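Local coordinates for putative uncharacterized protein (Pseudomonas phage 201phi2-1, PDB 3R4V) that is a phage tubulin-like protein that holds guanosine-5'-diphosphate in a pocket at the C-terminal ends of parallel strands, between flanking helices, at residues M15-K20 and S163-I168; C87-G92 and V118-S123; N129-M134 and E276-I281. All coordinates share one frame; numbering follows the deposited sequence.

Contacts 1 and 2 line the nucleotide pocket of a tubulin-like fold, and contact 3 lies behind it. Contact 1 pairs helix 11-18 with helix 161-178; contact 2 joins neighbouring strands 84-89 and 113-119 of the central sheet. Their centres lie about 13 Å apart, both reach GDP, and they touch through I168 and V118. Contact 3, between helices 124-144 and 274-294, is centred about 10 Å from the centre of contact 2 and about 21 Å from that of contact 1, which it does not touch. In sequence, contact 2 falls between the two halves of contact 1, whereas contacts 1 and 3 alternate. G91 meets N129, so helix 124-144 connects the pocket loops to helix 274-294.

Contact 1: residues M15-K20 and S163-I168. With GDP (guanosine-5'-diphosphate), chain B.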
loop_
_atom_site.group_PDB
_atom_site.type_symbol
_atom_site.label_atom_id
_atom_site.label_comp_id
_atom_site.label_asym_id
_atom_site.label_seq_id
_atom_site.Cartn_x
_atom_site.Cartn_y
_atom_site.Cartn_z
ATOM N N MET A 15 -1.976 -9.837 5.214
ATOM C CA MET A 15 -2.065 -11.289 5.342
ATOM C C MET A 15 -3.224 -11.814 4.505
ATOM O O MET A 15 -3.108 -12.840 3.826
ATOM C CB MET A 15 -2.260 -11.694 6.807
ATOM C CG MET A 15 -1.104 -11.347 7.733
ATOM S SD MET A 15 0.359 -12.381 7.502
ATOM C CE MET A 15 -0.304 -13.994 7.881
ATOM N N ASN A 16 -4.346 -11.103 4.557
ATOM C CA ASN A 16 -5.541 -11.518 3.847
ATOM C C ASN A 16 -5.325 -11.455 2.330
ATOM O O ASN A 16 -5.712 -12.368 1.610
ATOM C CB ASN A 16 -6.755 -10.680 4.263
ATOM C CG ASN A 16 -7.160 -10.890 5.722
ATOM O OD1 ASN A 16 -6.699 -11.819 6.401
ATOM N ND2 ASN A 16 -8.053 -10.032 6.201
ATOM N N VAL A 17 -4.691 -10.385 1.849
ATOM C CA VAL A 17 -4.404 -10.289 0.419
ATOM C C VAL A 17 -3.417 -11.372 -0.011
ATOM O O VAL A 17 -3.560 -11.961 -1.083
ATOM C CB VAL A 17 -3.876 -8.895 0.026
ATOM C CG1 VAL A 17 -3.451 -8.882 -1.434
ATOM C CG2 VAL A 17 -4.955 -7.853 0.262
ATOM N N ALA A 18 -2.422 -11.641 0.830
ATOM C CA ALA A 18 -1.446 -12.699 0.545
ATOM C C ALA A 18 -2.081 -14.067 0.243
ATOM O O ALA A 18 -1.585 -14.819 -0.607
ATOM C CB ALA A 18 -0.443 -12.817 1.684
ATOM N N THR A 19 -3.172 -14.403 0.927
ATOM C CA THR A 19 -3.796 -15.715 0.726
ATOM C C THR A 19 -4.174 -15.929 -0.743
ATOM O O THR A 19 -4.300 -17.057 -1.212
ATOM C CB THR A 19 -5.046 -15.924 1.617
ATOM O OG1 THR A 19 -6.099 -15.048 1.195
ATOM C CG2 THR A 19 -4.718 -15.667 3.087
ATOM N N LYS A 20 -4.345 -14.833 -1.471
ATOM C CA LYS A 20 -4.789 -14.920 -2.852
ATOM C C LYS A 20 -3.606 -15.032 -3.798
ATOM O O LYS A 20 -3.774 -15.238 -5.002
ATOM C CB LYS A 20 -5.666 -13.715 -3.190
ATOM C CG LYS A 20 -6.849 -13.608 -2.251
ATOM C CD LYS A 20 -7.787 -12.486 -2.619
ATOM C CE LYS A 20 -9.057 -12.591 -1.791
ATOM N NZ LYS A 20 -9.662 -13.947 -1.915
ATOM N N SER A 163 -14.127 -8.549 -1.861
ATOM C CA SER A 163 -14.115 -7.926 -3.181
ATOM C C SER A 163 -12.903 -7.013 -3.351
ATOM O O SER A 163 -12.191 -7.068 -4.362
ATOM C CB SER A 163 -15.412 -7.140 -3.401
ATOM O OG SER A 163 -15.358 -6.366 -4.587
ATOM N N ILE A 164 -12.654 -6.176 -2.351
ATOM C CA ILE A 164 -11.541 -5.250 -2.427
ATOM C C ILE A 164 -10.223 -6.015 -2.505
ATOM O O ILE A 164 -9.338 -5.670 -3.298
ATOM C CB ILE A 164 -11.561 -4.263 -1.235
ATOM C CG1 ILE A 164 -12.760 -3.326 -1.375
ATOM C CG2 ILE A 164 -10.264 -3.458 -1.161
ATOM C CD1 ILE A 164 -13.420 -2.972 -0.067
ATOM N N ASN A 165 -10.096 -7.065 -1.697
ATOM C CA ASN A 165 -8.866 -7.858 -1.674
ATOM C C ASN A 165 -8.626 -8.525 -3.028
ATOM O O ASN A 165 -7.493 -8.596 -3.506
ATOM C CB ASN A 165 -8.916 -8.921 -0.576
ATOM C CG ASN A 165 -8.775 -8.335 0.818
ATOM O OD1 ASN A 165 -8.585 -7.128 0.986
ATOM N ND2 ASN A 165 -8.869 -9.194 1.831
ATOM N N ASP A 166 -9.702 -9.023 -3.638
ATOM C CA ASP A 166 -9.609 -9.631 -4.964
ATOM C C ASP A 166 -9.070 -8.629 -5.986
ATOM O O ASP A 166 -8.210 -8.960 -6.802
ATOM C CB ASP A 166 -10.973 -10.181 -5.422
ATOM C CG ASP A 166 -11.308 -11.527 -4.792
ATOM O OD1 ASP A 166 -10.386 -12.201 -4.286
ATOM O OD2 ASP A 166 -12.495 -11.923 -4.816
ATOM N N GLU A 167 -9.577 -7.404 -5.939
ATOM C CA GLU A 167 -9.134 -6.372 -6.870
ATOM C C GLU A 167 -7.655 -6.078 -6.659
ATOM O O GLU A 167 -6.901 -5.893 -7.610
ATOM C CB GLU A 167 -9.934 -5.084 -6.681
ATOM C CG GLU A 167 -9.211 -3.854 -7.220
ATOM C CD GLU A 167 -9.940 -2.561 -6.915
ATOM O OE1 GLU A 167 -9.263 -1.518 -6.748
ATOM O OE2 GLU A 167 -11.185 -2.584 -6.848
ATOM N N ILE A 168 -7.230 -6.046 -5.407
ATOM C CA ILE A 168 -5.840 -5.722 -5.132
ATOM C C ILE A 168 -4.939 -6.835 -5.652
ATOM O O ILE A 168 -3.933 -6.577 -6.291
ATOM C CB ILE A 168 -5.587 -5.477 -3.633
ATOM C CG1 ILE A 168 -6.272 -4.175 -3.203
ATOM C CG2 ILE A 168 -4.084 -5.404 -3.357
ATOM C CD1 ILE A 168 -6.210 -3.890 -1.693
HETATM P PB GDP B . -3.525 -4.388 11.335
HETATM O O1B GDP B . -3.366 -5.884 11.481
HETATM O O2B GDP B . -2.534 -3.908 10.308
HETATM O O3B GDP B . -3.318 -3.702 12.681
HETATM O O3A GDP B . -5.020 -4.045 10.885
HETATM P PA GDP B . -5.851 -4.757 9.705
HETATM O O1A GDP B . -6.210 -6.200 10.019
HETATM O O2A GDP B . -5.130 -4.633 8.393
HETATM O "O5'" GDP B . -7.161 -3.877 9.741
HETATM C "C5'" GDP B . -7.117 -2.447 9.598
HETATM C "C4'" GDP B . -8.425 -1.933 9.009
HETATM O "O4'" GDP B . -8.511 -2.316 7.630
HETATM C "C3'" GDP B . -9.659 -2.532 9.665
HETATM O "O3'" GDP B . -10.112 -1.700 10.729
HETATM C "C2'" GDP B . -10.668 -2.560 8.538
HETATM O "O2'" GDP B . -11.283 -1.281 8.389
HETATM C "C1'" GDP B . -9.835 -2.762 7.292
HETATM N N9 GDP B . -9.663 -4.186 6.933
HETATM C C8 GDP B . -9.470 -5.235 7.769
HETATM N N7 GDP B . -9.302 -6.386 7.068
HETATM C C5 GDP B . -9.359 -6.075 5.753
HETATM C C6 GDP B . -9.245 -6.802 4.470
HETATM O O6 GDP B . -9.047 -8.033 4.451
HETATM N N1 GDP B . -9.365 -6.094 3.332
HETATM C C2 GDP B . -9.579 -4.759 3.331
HETATM N N2 GDP B . -9.684 -4.088 2.154
HETATM N N3 GDP B . -9.688 -4.034 4.469
HETATM C C4 GDP B . -9.585 -4.627 5.679
#
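GDP O6 is gripped by two asparagines that approach each other across the helices, N16 and N165. N16 ND2 donates to GDP O6 at 2.8 Å along a nearly straight line (176° at the hydrogen), while N165 ND2 reaches the same GDP O6 at 2.9 Å. The N165 amide has a second use: its OD1 accepts from GDP N1 at 2.7 Å. Its chi1 of -73° sets CG beside the backbone N, and chi2 near zero (-3°) turns OD1 to N1 and ND2 to O6, where two bonds hold the amide against rotation. Helix 161-178 probably corresponds to the core helix of tubulin, which likewise offers an asparagine to guanine. N37 ND2 bonds to N16 OD1 and so orients the N16 amide from the second shell. Behind the N165 amide, V17 CG2 lies 3.8 Å from N165 OD1, and V17 CG1 meets I168 CG2 at 4.0 Å, the two side chains crossing at about a right angle. K20 NZ forms a salt bridge with E162 and a second, less certain one with D166, whose OD1 is crowded by K20 CE.

Contact 2: residues C87-G92 and V118-S123; sequences CYSLGG and VGAMES. With GDP (guanosine-5'-diphosphate), chain B.
V118 N donates to Y88 O at 3.2 Å, and V118 O takes the N-H of L90 at 2.9 Å (160° at the hydrogen). The two bonds straddle S89, which places S89 and V118 as a parallel bridge pair with both side chains on the face where T13 of helix 11-18 packs. V118 CG1, anti to the backbone N (chi1 168°), comes within 3.7 Å of GDP N2. Over V118 O, L90 lays its CB and CG, and its CD1 goes on to G119 CA. Strands 84-89 and 113-119 are the ends of a beta-alpha-beta crossover through helix 95-108, and the chain leaving the first strand enters the glycine-rich loop that is the tubulin signature, whose G93 and G95 backbone N atoms bind GDP. At A120 the CB packs 3.9 Å from G91 CA and lies 3.5 Å from GDP O2'. Beside it, S89 OG donates to GDP O4' at 3.1 Å and accepts from G91 N at 3.2 Å, an ST turn that fixes the hydroxyl. E122 CG lies 3.4 Å from GDP O2', its OE2 bonded to Y161. S123 N-caps helix 124-144, its OG bonded to N126 N.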
loop_
_atom_site.group_PDB
_atom_site.type_symbol
_atom_site.label_atom_id
_atom_site.label_comp_id
_atom_site.label_asym_id
_atom_site.label_seq_id
_atom_site.Cartn_x
_atom_site.Cartn_y
_atom_site.Cartn_z
ATOM N N CYS A 87 2.390 -4.259 0.602
ATOM C CA CYS A 87 0.935 -4.210 0.700
ATOM C C CYS A 87 0.441 -4.259 2.142
ATOM O O CYS A 87 0.806 -5.148 2.903
ATOM C CB CYS A 87 0.319 -5.367 -0.111
ATOM S SG CYS A 87 -1.480 -5.540 0.067
ATOM N N TYR A 88 -0.394 -3.301 2.511
ATOM C CA TYR A 88 -0.914 -3.239 3.867
ATOM C C TYR A 88 -2.059 -2.241 3.958
ATOM O O TYR A 88 -2.265 -1.445 3.043
ATOM C CB TYR A 88 0.214 -2.835 4.833
ATOM C CG TYR A 88 0.918 -1.546 4.442
ATOM C CD1 TYR A 88 0.519 -0.337 4.982
ATOM C CD2 TYR A 88 1.992 -1.548 3.549
ATOM C CE1 TYR A 88 1.172 0.868 4.638
ATOM C CE2 TYR A 88 2.647 -0.352 3.207
ATOM C CZ TYR A 88 2.224 0.837 3.757
ATOM O OH TYR A 88 2.853 2.022 3.419
ATOM N N SER A 89 -2.801 -2.285 5.066
ATOM C CA SER A 89 -3.818 -1.289 5.357
ATOM C C SER A 89 -3.219 -0.040 6.011
ATOM O O SER A 89 -2.363 -0.144 6.891
ATOM C CB SER A 89 -4.906 -1.872 6.271
ATOM O OG SER A 89 -5.947 -0.921 6.501
ATOM N N LEU A 90 -3.689 1.137 5.593
ATOM C CA LEU A 90 -3.282 2.391 6.212
ATOM C C LEU A 90 -3.948 2.594 7.563
ATOM O O LEU A 90 -3.528 3.462 8.328
ATOM C CB LEU A 90 -3.659 3.582 5.338
ATOM C CG LEU A 90 -3.123 3.620 3.920
ATOM C CD1 LEU A 90 -3.855 4.691 3.135
ATOM C CD2 LEU A 90 -1.617 3.886 3.975
ATOM N N GLY A 91 -4.992 1.815 7.850
ATOM C CA GLY A 91 -5.874 2.161 8.953
ATOM C C GLY A 91 -5.785 1.361 10.241
ATOM O O GLY A 91 -6.442 1.705 11.221
ATOM N N GLY A 92 -4.981 0.307 10.253
ATOM C CA GLY A 92 -4.796 -0.490 11.459
ATOM C C GLY A 92 -3.556 -0.038 12.217
ATOM O O GLY A 92 -3.053 1.066 11.992
ATOM N N VAL A 118 -4.535 0.273 1.629
ATOM C CA VAL A 118 -5.990 0.330 1.746
ATOM C C VAL A 118 -6.411 1.484 2.658
ATOM O O VAL A 118 -5.890 1.635 3.769
ATOM C CB VAL A 118 -6.546 -1.000 2.300
ATOM C CG1 VAL A 118 -8.012 -0.866 2.700
ATOM C CG2 VAL A 118 -6.386 -2.107 1.282
ATOM N N GLY A 119 -7.361 2.285 2.196
ATOM C CA GLY A 119 -7.951 3.332 3.014
ATOM C C GLY A 119 -9.113 2.770 3.823
ATOM O O GLY A 119 -10.216 2.566 3.297
ATOM N N ALA A 120 -8.872 2.527 5.106
ATOM C CA ALA A 120 -9.881 1.914 5.972
ATOM C C ALA A 120 -10.844 2.980 6.472
ATOM O O ALA A 120 -10.431 4.092 6.802
ATOM C CB ALA A 120 -9.208 1.219 7.155
ATOM N N MET A 121 -12.128 2.643 6.563
ATOM C CA MET A 121 -13.132 3.687 6.721
ATOM C C MET A 121 -14.123 3.442 7.856
ATOM O O MET A 121 -15.081 4.197 7.997
ATOM C CB MET A 121 -13.913 3.875 5.411
ATOM C CG MET A 121 -13.066 4.141 4.178
ATOM S SD MET A 121 -12.231 5.727 4.260
ATOM C CE MET A 121 -11.400 5.750 2.671
ATOM N N GLU A 122 -13.899 2.405 8.659
ATOM C CA GLU A 122 -14.882 2.000 9.669
ATOM C C GLU A 122 -15.158 3.041 10.759
ATOM O O GLU A 122 -16.301 3.216 11.193
ATOM C CB GLU A 122 -14.440 0.703 10.359
ATOM C CG GLU A 122 -14.371 -0.531 9.484
ATOM C CD GLU A 122 -14.029 -1.777 10.293
ATOM O OE1 GLU A 122 -13.803 -1.641 11.517
ATOM O OE2 GLU A 122 -13.987 -2.887 9.715
ATOM N N SER A 123 -14.108 3.710 11.219
ATOM C CA SER A 123 -14.165 4.434 12.484
ATOM C C SER A 123 -13.254 5.650 12.434
ATOM O O SER A 123 -12.441 5.768 11.530
ATOM C CB SER A 123 -13.669 3.521 13.601
ATOM O OG SER A 123 -12.342 3.108 13.316
HETATM P PB GDP B . -3.525 -4.388 11.335
HETATM O O1B GDP B . -3.366 -5.884 11.481
HETATM O O2B GDP B . -2.534 -3.908 10.308
HETATM O O3B GDP B . -3.318 -3.702 12.681
HETATM O O3A GDP B . -5.020 -4.045 10.885
HETATM P PA GDP B . -5.851 -4.757 9.705
HETATM O O1A GDP B . -6.210 -6.200 10.019
HETATM O O2A GDP B . -5.130 -4.633 8.393
HETATM O "O5'" GDP B . -7.161 -3.877 9.741
HETATM C "C5'" GDP B . -7.117 -2.447 9.598
HETATM C "C4'" GDP B . -8.425 -1.933 9.009
HETATM O "O4'" GDP B . -8.511 -2.316 7.630
HETATM C "C3'" GDP B . -9.659 -2.532 9.665
HETATM O "O3'" GDP B . -10.112 -1.700 10.729
HETATM C "C2'" GDP B . -10.668 -2.560 8.538
HETATM O "O2'" GDP B . -11.283 -1.281 8.389
HETATM C "C1'" GDP B . -9.835 -2.762 7.292
HETATM N N9 GDP B . -9.663 -4.186 6.933
HETATM C C8 GDP B . -9.470 -5.235 7.769
HETATM N N7 GDP B . -9.302 -6.386 7.068
HETATM C C5 GDP B . -9.359 -6.075 5.753
HETATM C C6 GDP B . -9.245 -6.802 4.470
HETATM O O6 GDP B . -9.047 -8.033 4.451
HETATM N N1 GDP B . -9.365 -6.094 3.332
HETATM C C2 GDP B . -9.579 -4.759 3.331
HETATM N N2 GDP B . -9.684 -4.088 2.154
HETATM N N3 GDP B . -9.688 -4.034 4.469
HETATM C C4 GDP B . -9.585 -4.627 5.679
#

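Contact 3: residues N129-M134 and E276-I281; sequences NDIDTM and EIMKTI
M278 and M134 meet through sulfur and aliphatic carbon: M278 SD lies 3.5 Å from M134 CB, with M134 CG a little farther from the same sulfur. The axes of segments 129-134 and 276-281 run nearly antiparallel (153°) and come no closer than 10.2 Å, so the side chains must span the gap. M278 does so by folding. Its CB is directed along the flank of its helix rather than across, but the chain bends at chi2 (-57°) and again at chi3, which brings CE round to I131, 3.9 Å from I131 O and 4.0 Å from I131 CG2. M134 is bent at the same two torsions, chi2 bringing SD back beside the chain (-66°), and CE ends at a looser 4.5 Å from I277 CG2. The two methionines cross at a slant.

Next to the methionines, I131 and I281 slide past each other in opposite directions. I281 carries CG2 anti to its backbone N, and this methyl faces I131 CG1, whereas I281 CD1 goes to the methylene of D130. Each isoleucine was deposited in two conformers, so every distance to their side-chain atoms is doubtful; the methionine pair and the approach of M278 CE to I131 O are the sounder evidence.

The contact joins helix 124-144, beside the nucleotide-binding strands, to the long helix 274-294 near the C-terminus. D130 OD1 accepts from A120 N in the pocket wall, and N129 ND2 bonds to G91 O.

The side chains meet through methyl, methylene and thioether groups. That chemistry is consistent with side-chain shape, more than directional bonds, governing the fit between these two segments, while N129 and D130 bind helix 124-144 to the loops at GDP.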
loop_
_atom_site.group_PDB
_atom_site.type_symbol
_atom_site.label_atom_id
_atom_site.label_comp_id
_atom_site.label_asym_id
_atom_site.label_seq_id
_atom_site.Cartn_x
_atom_site.Cartn_y
_atom_site.Cartn_z
ATOM N N ASN A 129 -5.711 6.889 11.546
ATOM C CA ASN A 129 -4.565 6.094 11.143
ATOM C C ASN A 129 -4.241 6.276 9.664
ATOM O O ASN A 129 -3.072 6.363 9.297
ATOM C CB ASN A 129 -4.756 4.616 11.497
ATOM C CG ASN A 129 -4.570 4.351 12.981
ATOM O OD1 ASN A 129 -3.980 5.163 13.695
ATOM N ND2 ASN A 129 -5.059 3.206 13.450
ATOM N N ASP A 130 -5.279 6.351 8.831
ATOM C CA ASP A 130 -5.094 6.534 7.393
ATOM C C ASP A 130 -4.299 7.808 7.156
ATOM O O ASP A 130 -3.323 7.812 6.405
ATOM C CB ASP A 130 -6.415 6.712 6.661
ATOM C CG ASP A 130 -7.254 5.454 6.603
ATOM O OD1 ASP A 130 -6.718 4.329 6.684
ATOM O OD2 ASP A 130 -8.480 5.624 6.449
ATOM N N ILE A 131 -4.723 8.886 7.817
ATOM C CA ILE A 131 -4.058 10.183 7.695
ATOM C C ILE A 131 -2.601 10.122 8.139
ATOM O O ILE A 131 -1.702 10.555 7.417
ATOM C CB ILE A 131 -4.761 11.252 8.524
ATOM C CG1 ILE A 131 -6.154 11.523 7.957
ATOM C CG2 ILE A 131 -3.925 12.528 8.550
ATOM C CD1 ILE A 131 -7.069 12.224 8.937
ATOM N N ASP A 132 -2.365 9.590 9.339
ATOM C CA ASP A 132 -1.004 9.531 9.870
ATOM C C ASP A 132 -0.104 8.641 9.007
ATOM O O ASP A 132 1.062 8.934 8.836
ATOM C CB ASP A 132 -0.971 9.071 11.331
ATOM C CG ASP A 132 -1.630 10.053 12.274
ATOM O OD1 ASP A 132 -1.781 11.245 11.914
ATOM O OD2 ASP A 132 -1.982 9.625 13.392
ATOM N N THR A 133 -0.649 7.570 8.443
ATOM C CA THR A 133 0.160 6.684 7.612
ATOM C C THR A 133 0.487 7.316 6.247
ATOM O O THR A 133 1.622 7.186 5.755
ATOM C CB THR A 133 -0.496 5.307 7.471
ATOM O OG1 THR A 133 -0.788 4.811 8.786
ATOM C CG2 THR A 133 0.450 4.341 6.791
ATOM N N MET A 134 -0.470 8.032 5.666
ATOM C CA MET A 134 -0.183 8.764 4.426
ATOM C C MET A 134 0.899 9.818 4.704
ATOM O O MET A 134 1.827 9.972 3.917
ATOM C CB MET A 134 -1.432 9.416 3.860
ATOM C CG MET A 134 -2.408 8.426 3.207
ATOM S SD MET A 134 -1.707 7.650 1.729
ATOM C CE MET A 134 -1.803 9.057 0.618
ATOM N N GLU A 276 -6.843 15.199 -2.973
ATOM C CA GLU A 276 -8.238 14.786 -2.835
ATOM C C GLU A 276 -8.384 13.549 -1.958
ATOM O O GLU A 276 -9.356 13.426 -1.202
ATOM C CB GLU A 276 -8.868 14.524 -4.202
ATOM C CG GLU A 276 -10.297 14.037 -4.138
ATOM C CD GLU A 276 -10.813 13.580 -5.490
ATOM O OE1 GLU A 276 -10.646 14.329 -6.479
ATOM O OE2 GLU A 276 -11.378 12.466 -5.567
ATOM N N ILE A 277 -7.437 12.622 -2.064
ATOM C CA ILE A 277 -7.459 11.453 -1.197
ATOM C C ILE A 277 -7.407 11.871 0.272
ATOM O O ILE A 277 -8.191 11.376 1.103
ATOM C CB ILE A 277 -6.306 10.480 -1.529
ATOM C CG1 ILE A 277 -6.565 9.794 -2.877
ATOM C CG2 ILE A 277 -6.116 9.459 -0.430
ATOM C CD1 ILE A 277 -5.375 8.972 -3.351
ATOM N N MET A 278 -6.505 12.798 0.593
ATOM C CA MET A 278 -6.387 13.277 1.967
ATOM C C MET A 278 -7.643 14.017 2.405
ATOM O O MET A 278 -8.114 13.854 3.534
ATOM C CB MET A 278 -5.162 14.170 2.142
ATOM C CG MET A 278 -3.829 13.396 1.975
ATOM S SD MET A 278 -3.635 11.983 3.086
ATOM C CE MET A 278 -3.156 12.794 4.599
ATOM N N LYS A 279 -8.176 14.829 1.506
ATOM C CA LYS A 279 -9.350 15.644 1.802
ATOM C C LYS A 279 -10.556 14.751 2.090
ATOM O O LYS A 279 -11.324 15.008 3.017
ATOM C CB LYS A 279 -9.638 16.604 0.641
ATOM C CG LYS A 279 -10.883 17.465 0.819
ATOM C CD LYS A 279 -10.744 18.441 1.979
ATOM C CE LYS A 279 -11.968 19.363 2.052
ATOM N NZ LYS A 279 -11.972 20.216 3.276
ATOM N N THR A 280 -10.704 13.682 1.314
ATOM C CA THR A 280 -11.844 12.792 1.485
ATOM C C THR A 280 -11.784 12.138 2.859
ATOM O O THR A 280 -12.791 12.065 3.567
ATOM C CB THR A 280 -11.879 11.713 0.380
ATOM O OG1 THR A 280 -12.197 12.335 -0.872
ATOM C CG2 THR A 280 -12.936 10.675 0.681
ATOM N N ILE A 281 -10.597 11.667 3.228
ATOM C CA ILE A 281 -10.375 11.047 4.538
ATOM C C ILE A 281 -10.617 12.039 5.672
ATOM O O ILE A 281 -11.316 11.730 6.637
ATOM C CB ILE A 281 -8.943 10.479 4.657
ATOM C CG1 ILE A 281 -8.730 9.360 3.641
ATOM C CG2 ILE A 281 -8.678 9.964 6.076
ATOM C CD1 ILE A 281 -7.280 8.933 3.517
#